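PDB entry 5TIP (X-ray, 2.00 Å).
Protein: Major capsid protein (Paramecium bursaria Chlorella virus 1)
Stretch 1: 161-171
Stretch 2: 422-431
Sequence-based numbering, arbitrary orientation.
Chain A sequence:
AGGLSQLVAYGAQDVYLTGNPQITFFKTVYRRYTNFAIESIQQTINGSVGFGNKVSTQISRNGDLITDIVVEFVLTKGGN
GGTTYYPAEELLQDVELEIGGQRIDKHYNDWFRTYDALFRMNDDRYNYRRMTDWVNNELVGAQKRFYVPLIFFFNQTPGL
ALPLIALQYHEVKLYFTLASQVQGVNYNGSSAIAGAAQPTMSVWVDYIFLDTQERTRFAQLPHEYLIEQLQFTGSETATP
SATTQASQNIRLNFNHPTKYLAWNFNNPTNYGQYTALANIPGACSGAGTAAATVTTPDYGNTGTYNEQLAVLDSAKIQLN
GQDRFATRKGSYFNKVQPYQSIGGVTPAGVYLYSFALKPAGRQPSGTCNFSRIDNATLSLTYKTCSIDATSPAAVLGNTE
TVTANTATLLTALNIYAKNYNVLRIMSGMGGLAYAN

Stretch 1 161-171: ALPLIALQYHE
Stretch 2 422-431: VLRIMSGMGG

A beta hairpin with a glycine at its tip docks against an irregular loop, held by one direct backbone hydrogen bond, one bridging water and a small apolar cluster around Ile425. In the hairpin, strand 422-426 returns as 429-431 through a type I' turn from Met426 to Met429; Met426 N to Met429 O (2.9 Å) and Met429 N to Met426 O (3.1 Å) close it, and Arg424 pairs likewise with Gly431. Ser427 (57/37) and Gly428 (76/12) take the positive phi values this turn needs.

The opposing loop leaves a weakly bonded strand at Leu162-Pro163, passes Ala166 (-94/8) and Leu167 (-127/48), and folds into a type I turn from Leu167 to His170, closed by His170 N to Leu167 O at 3.2 Å. Register is set where the CA atoms of Leu167 and Gly428 lie 4.2 Å apart. Here Tyr169 N donates to Gly428 O (2.9 Å, 152°), while Gly428 CA approaches Ala166 O at 3.3 Å in a CA-H...O contact. Water 1 donates to Ala166 O (3.1 Å) and accepts from Gly428 N (2.8 Å). Glycine suits this site twice: its phi is positive, and an ideal CB would lie 2.5 Å from Tyr169 CD2, a clash.

Ile425 (m, t) points toward the loop. Its CD1 meets Pro163 CG at 3.6 Å; its CG2 lies 3.7 Å from both Ala166 CB and Leu167 CD2. Farther along, Leu162 CD1 reaches Leu423 CD2 at 4.1 Å, both leucines being t, p. Leu167 (m, t) starts sideways, yet its CD2 comes 3.5 Å from Gly430 N, beside a backbone without a side chain.

His170 (chi1 -89°, chi2 -173°) lays one ring face over Met429 CB, 3.5 Å from the ring centroid, a CH-pi contact; its ND1 sits 3.0 Å from Gly430 N. Met429 is m, t, m, and its CG packs 3.9 Å from Tyr169 CB.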

ATOM      1  N   ALA A 161      -0.206  -6.266 -24.242  1.00 22.61           N
ATOM      2  CA  ALA A 161      -0.984  -5.385 -25.106  1.00 21.57           C
ATOM      3  C   ALA A 161      -1.433  -6.117 -26.364  1.00 24.27           C
ATOM      4  O   ALA A 161      -0.627  -6.749 -27.053  1.00 29.10           O
ATOM      5  CB  ALA A 161      -0.160  -4.153 -25.479  1.00 18.01           C
ATOM      6  N   LEU A 162      -2.722  -6.024 -26.660  1.00 22.61           N
ATOM      7  CA  LEU A 162      -3.299  -6.728 -27.802  1.00 23.38           C
ATOM      8  C   LEU A 162      -2.864  -6.076 -29.108  1.00 26.45           C
ATOM      9  O   LEU A 162      -3.178  -4.901 -29.337  1.00 29.00           O
ATOM     10  CB  LEU A 162      -4.819  -6.736 -27.698  1.00 21.61           C
ATOM     11  CG  LEU A 162      -5.536  -7.560 -28.767  1.00 23.83           C
ATOM     12  CD1 LEU A 162      -5.196  -9.032 -28.606  1.00 26.11           C
ATOM     13  CD2 LEU A 162      -7.040  -7.341 -28.706  1.00 25.50           C
ATOM     14  N   PRO A 163      -2.152  -6.786 -29.989  1.00 25.68           N
ATOM     15  CA  PRO A 163      -1.678  -6.154 -31.226  1.00 28.31           C
ATOM     16  C   PRO A 163      -2.735  -6.118 -32.320  1.00 31.15           C
ATOM     17  O   PRO A 163      -2.926  -7.101 -33.043  1.00 33.99           O
ATOM     18  CB  PRO A 163      -0.487  -7.033 -31.625  1.00 27.36           C
ATOM     19  CG  PRO A 163      -0.831  -8.380 -31.089  1.00 24.99           C
ATOM     20  CD  PRO A 163      -1.652  -8.164 -29.839  1.00 23.88           C
ATOM     21  N   LEU A 164      -3.435  -4.987 -32.444  1.00 30.99           N
ATOM     22  CA  LEU A 164      -4.389  -4.828 -33.536  1.00 33.64           C
ATOM     23  C   LEU A 164      -3.694  -4.852 -34.890  1.00 35.51           C
ATOM     24  O   LEU A 164      -4.280  -5.304 -35.879  1.00 42.62           O
ATOM     25  CB  LEU A 164      -5.173  -3.526 -33.379  1.00 33.85           C
ATOM     26  CG  LEU A 164      -6.189  -3.423 -32.242  1.00 32.55           C
ATOM     27  CD1 LEU A 164      -6.969  -2.126 -32.364  1.00 32.47           C
ATOM     28  CD2 LEU A 164      -7.128  -4.611 -32.259  1.00 32.61           C
ATOM     29  N   ILE A 165      -2.450  -4.371 -34.955  1.00 30.62           N
ATOM     30  CA  ILE A 165      -1.722  -4.361 -36.216  1.00 31.04           C
ATOM     31  C   ILE A 165      -1.418  -5.776 -36.691  1.00 29.11           C
ATOM     32  O   ILE A 165      -1.231  -6.000 -37.891  1.00 31.32           O
ATOM     33  CB  ILE A 165      -0.435  -3.524 -36.082  1.00 33.87           C
ATOM     34  CG1 ILE A 165       0.259  -3.395 -37.438  1.00 39.15           C
ATOM     35  CG2 ILE A 165       0.495  -4.131 -35.040  1.00 32.87           C
ATOM     36  CD1 ILE A 165       1.638  -2.824 -37.363  1.00 42.97           C
ATOM     37  N   ALA A 166      -1.387  -6.744 -35.781  1.00 26.42           N
ATOM     38  CA  ALA A 166      -1.157  -8.137 -36.130  1.00 26.96           C
ATOM     39  C   ALA A 166      -2.454  -8.911 -36.337  1.00 27.34           C
ATOM     40  O   ALA A 166      -2.411 -10.135 -36.494  1.00 30.75           O
ATOM     41  CB  ALA A 166      -0.312  -8.815 -35.051  1.00 27.47           C
ATOM     42  N   LEU A 167      -3.597  -8.231 -36.343  1.00 26.52           N
ATOM     43  CA  LEU A 167      -4.910  -8.856 -36.473  1.00 27.81           C
ATOM     44  C   LEU A 167      -5.707  -8.210 -37.602  1.00 30.32           C
ATOM     45  O   LEU A 167      -6.876  -7.854 -37.438  1.00 34.54           O
ATOM     46  CB  LEU A 167      -5.685  -8.757 -35.160  1.00 25.62           C
ATOM     47  CG  LEU A 167      -5.162  -9.501 -33.931  1.00 23.48           C
ATOM     48  CD1 LEU A 167      -5.962  -9.094 -32.706  1.00 23.31           C
ATOM     49  CD2 LEU A 167      -5.235 -11.001 -34.138  1.00 23.03           C
ATOM     50  N   GLN A 168      -5.086  -8.047 -38.775  1.00 29.41           N
ATOM     51  CA  GLN A 168      -5.750  -7.313 -39.851  1.00 33.24           C
ATOM     52  C   GLN A 168      -6.963  -8.046 -40.412  1.00 35.01           C
ATOM     53  O   GLN A 168      -7.798  -7.413 -41.067  1.00 35.49           O
ATOM     54  CB  GLN A 168      -4.774  -7.009 -40.990  1.00 35.92           C
ATOM     55  CG  GLN A 168      -4.276  -8.221 -41.757  1.00 39.37           C
ATOM     56  CD  GLN A 168      -3.536  -7.831 -43.025  1.00 42.32           C
ATOM     57  OE1 GLN A 168      -3.751  -6.749 -43.572  1.00 42.71           O
ATOM     58  NE2 GLN A 168      -2.655  -8.707 -43.493  1.00 43.15           N
ATOM     59  N   TYR A 169      -7.086  -9.353 -40.181  1.00 32.87           N
ATOM     60  CA  TYR A 169      -8.219 -10.121 -40.678  1.00 30.17           C
ATOM     61  C   TYR A 169      -9.183 -10.552 -39.584  1.00 33.50           C
ATOM     62  O   TYR A 169     -10.148 -11.266 -39.876  1.00 37.65           O
ATOM     63  CB  TYR A 169      -7.741 -11.354 -41.456  1.00 29.08           C
ATOM     64  CG  TYR A 169      -6.797 -11.033 -42.590  1.00 30.87           C
ATOM     65  CD1 TYR A 169      -7.198 -10.213 -43.635  1.00 33.12           C
ATOM     66  CD2 TYR A 169      -5.518 -11.569 -42.630  1.00 29.23           C
ATOM     67  CE1 TYR A 169      -6.345  -9.919 -44.678  1.00 33.84           C
ATOM     68  CE2 TYR A 169      -4.659 -11.283 -43.671  1.00 29.67           C
ATOM     69  CZ  TYR A 169      -5.078 -10.457 -44.693  1.00 33.83           C
ATOM     70  OH  TYR A 169      -4.226 -10.168 -45.733  1.00 39.51           O
ATOM     71  N   HIS A 170      -8.955 -10.148 -38.339  1.00 31.83           N
ATOM     72  CA  HIS A 170      -9.840 -10.489 -37.236  1.00 35.63           C
ATOM     73  C   HIS A 170     -10.317  -9.220 -36.550  1.00 37.85           C
ATOM     74  O   HIS A 170      -9.528  -8.305 -36.290  1.00 39.74           O
ATOM     75  CB  HIS A 170      -9.153 -11.406 -36.220  1.00 36.03           C
ATOM     76  CG  HIS A 170      -9.312 -12.863 -36.521  1.00 35.48           C
ATOM     77  ND1 HIS A 170      -8.889 -13.853 -35.660  1.00 35.52           N
ATOM     78  CD2 HIS A 170      -9.857 -13.499 -37.586  1.00 35.50           C
ATOM     79  CE1 HIS A 170      -9.164 -15.034 -36.183  1.00 35.21           C
ATOM     80  NE2 HIS A 170      -9.750 -14.847 -37.352  1.00 36.23           N
ATOM     81  N   GLU A 171     -11.613  -9.177 -36.257  1.00 37.33           N
ATOM     82  CA  GLU A 171     -12.224  -8.039 -35.592  1.00 34.94           C
ATOM     83  C   GLU A 171     -12.225  -8.257 -34.085  1.00 34.00           C
ATOM     84  O   GLU A 171     -12.530  -9.352 -33.603  1.00 35.53           O
ATOM     85  CB  GLU A 171     -13.655  -7.835 -36.094  1.00 40.10           C
ATOM     86  CG  GLU A 171     -13.752  -7.399 -37.551  1.00 48.56           C
ATOM     87  CD  GLU A 171     -15.178  -7.421 -38.076  1.00 59.62           C
ATOM     88  OE1 GLU A 171     -16.083  -7.848 -37.328  1.00 63.57           O
ATOM     89  OE2 GLU A 171     -15.395  -7.010 -39.236  1.00 63.30           O
ATOM     90  N   VAL A 422      -3.119 -19.650 -23.956  1.00 23.07           N
ATOM     91  CA  VAL A 422      -2.154 -19.121 -24.910  1.00 25.17           C
ATOM     92  C   VAL A 422      -2.909 -18.550 -26.098  1.00 26.80           C
ATOM     93  O   VAL A 422      -3.721 -19.246 -26.718  1.00 28.34           O
ATOM     94  CB  VAL A 422      -1.147 -20.194 -25.363  1.00 25.15           C
ATOM     95  CG1 VAL A 422      -0.188 -19.616 -26.390  1.00 25.65           C
ATOM     96  CG2 VAL A 422      -0.381 -20.738 -24.168  1.00 23.42           C
ATOM     97  N   LEU A 423      -2.645 -17.284 -26.407  1.00 28.07           N
ATOM     98  CA  LEU A 423      -3.228 -16.611 -27.561  1.00 24.28           C
ATOM     99  C   LEU A 423      -2.155 -16.496 -28.637  1.00 22.10           C
ATOM    100  O   LEU A 423      -1.204 -15.720 -28.496  1.00 23.15           O
ATOM    101  CB  LEU A 423      -3.771 -15.238 -27.169  1.00 24.13           C
ATOM    102  CG  LEU A 423      -4.317 -14.353 -28.292  1.00 27.08           C
ATOM    103  CD1 LEU A 423      -5.546 -14.984 -28.924  1.00 28.59           C
ATOM    104  CD2 LEU A 423      -4.635 -12.961 -27.771  1.00 28.61           C
ATOM    105  N   ARG A 424      -2.306 -17.268 -29.709  1.00 24.74           N
ATOM    106  CA  ARG A 424      -1.381 -17.242 -30.831  1.00 27.68           C
ATOM    107  C   ARG A 424      -1.923 -16.307 -31.902  1.00 27.79           C
ATOM    108  O   ARG A 424      -3.106 -16.375 -32.250  1.00 25.73           O
ATOM    109  CB  ARG A 424      -1.172 -18.638 -31.418  1.00 28.05           C
ATOM    110  CG  ARG A 424      -0.592 -19.653 -30.457  1.00 30.57           C
ATOM    111  CD  ARG A 424      -0.030 -20.839 -31.219  1.00 32.99           C
ATOM    112  NE  ARG A 424       0.468 -21.882 -30.329  1.00 39.26           N
ATOM    113  CZ  ARG A 424      -0.183 -23.012 -30.074  1.00 43.51           C
ATOM    114  NH1 ARG A 424      -1.355 -23.245 -30.649  1.00 42.91           N
ATOM    115  NH2 ARG A 424       0.341 -23.911 -29.252  1.00 45.28           N
ATOM    116  N   ILE A 425      -1.059 -15.439 -32.418  1.00 26.88           N
ATOM    117  CA  ILE A 425      -1.436 -14.461 -33.430  1.00 24.17           C
ATOM    118  C   ILE A 425      -0.473 -14.599 -34.598  1.00 25.53           C
ATOM    119  O   ILE A 425       0.738 -14.409 -34.435  1.00 25.82           O
ATOM    120  CB  ILE A 425      -1.426 -13.027 -32.875  1.00 25.20           C
ATOM    121  CG1 ILE A 425      -2.471 -12.891 -31.766  1.00 22.36           C
ATOM    122  CG2 ILE A 425      -1.682 -12.026 -33.983  1.00 27.81           C
ATOM    123  CD1 ILE A 425      -2.503 -11.540 -31.111  1.00 24.10           C
ATOM    124  N   MET A 426      -1.009 -14.926 -35.771  1.00 28.67           N
ATOM    125  CA  MET A 426      -0.191 -15.151 -36.953  1.00 35.72           C
ATOM    126  C   MET A 426      -1.064 -14.984 -38.186  1.00 33.71           C
ATOM    127  O   MET A 426      -2.248 -15.333 -38.174  1.00 33.35           O
ATOM    128  CB  MET A 426       0.453 -16.543 -36.932  1.00 46.42           C
ATOM    129  CG  MET A 426       1.452 -16.793 -38.053  1.00 57.13           C
ATOM    130  SD  MET A 426       2.059 -18.491 -38.112  1.00 66.62           S
ATOM    131  CE  MET A 426       0.652 -19.329 -38.838  1.00 67.56           C
ATOM    132  N   SER A 427      -0.463 -14.444 -39.248  1.00 33.82           N
ATOM    133  CA  SER A 427      -1.134 -14.260 -40.537  1.00 32.13           C
ATOM    134  C   SER A 427      -2.398 -13.416 -40.397  1.00 31.26           C
ATOM    135  O   SER A 427      -3.408 -13.661 -41.060  1.00 33.34           O
ATOM    136  CB  SER A 427      -1.450 -15.607 -41.191  1.00 32.24           C
ATOM    137  OG  SER A 427      -0.262 -16.321 -41.485  1.00 35.62           O
ATOM    138  N   GLY A 428      -2.344 -12.414 -39.521  1.00 28.90           N
ATOM    139  CA  GLY A 428      -3.449 -11.495 -39.345  1.00 27.73           C
ATOM    140  C   GLY A 428      -4.632 -12.033 -38.573  1.00 29.59           C
ATOM    141  O   GLY A 428      -5.693 -11.399 -38.577  1.00 30.33           O
ATOM    142  N   MET A 429      -4.491 -13.181 -37.914  1.00 30.28           N
ATOM    143  CA  MET A 429      -5.589 -13.790 -37.179  1.00 31.17           C
ATOM    144  C   MET A 429      -5.093 -14.291 -35.831  1.00 28.28           C
ATOM    145  O   MET A 429      -3.921 -14.641 -35.674  1.00 29.02           O
ATOM    146  CB  MET A 429      -6.223 -14.943 -37.969  1.00 36.98           C
ATOM    147  CG  MET A 429      -6.890 -14.511 -39.264  1.00 40.52           C
ATOM    148  SD  MET A 429      -7.427 -15.908 -40.268  1.00 44.76           S
ATOM    149  CE  MET A 429      -5.887 -16.804 -40.447  1.00 46.50           C
ATOM    150  N   GLY A 430      -5.998 -14.320 -34.863  1.00 27.22           N
ATOM    151  CA  GLY A 430      -5.671 -14.795 -33.534  1.00 27.18           C
ATOM    152  C   GLY A 430      -6.638 -15.868 -33.084  1.00 30.91           C
ATOM    153  O   GLY A 430      -7.812 -15.875 -33.456  1.00 35.86           O
ATOM    154  N   GLY A 431      -6.124 -16.780 -32.265  1.00 29.42           N
ATOM    155  CA  GLY A 431      -6.932 -17.867 -31.750  1.00 30.71           C
ATOM    156  C   GLY A 431      -6.292 -18.480 -30.529  1.00 28.33           C
ATOM    157  O   GLY A 431      -5.063 -18.522 -30.406  1.00 30.29           O
TER
HETATM  158  O   HOH W   1      -0.165 -11.638 -38.027  1.00 32.30           O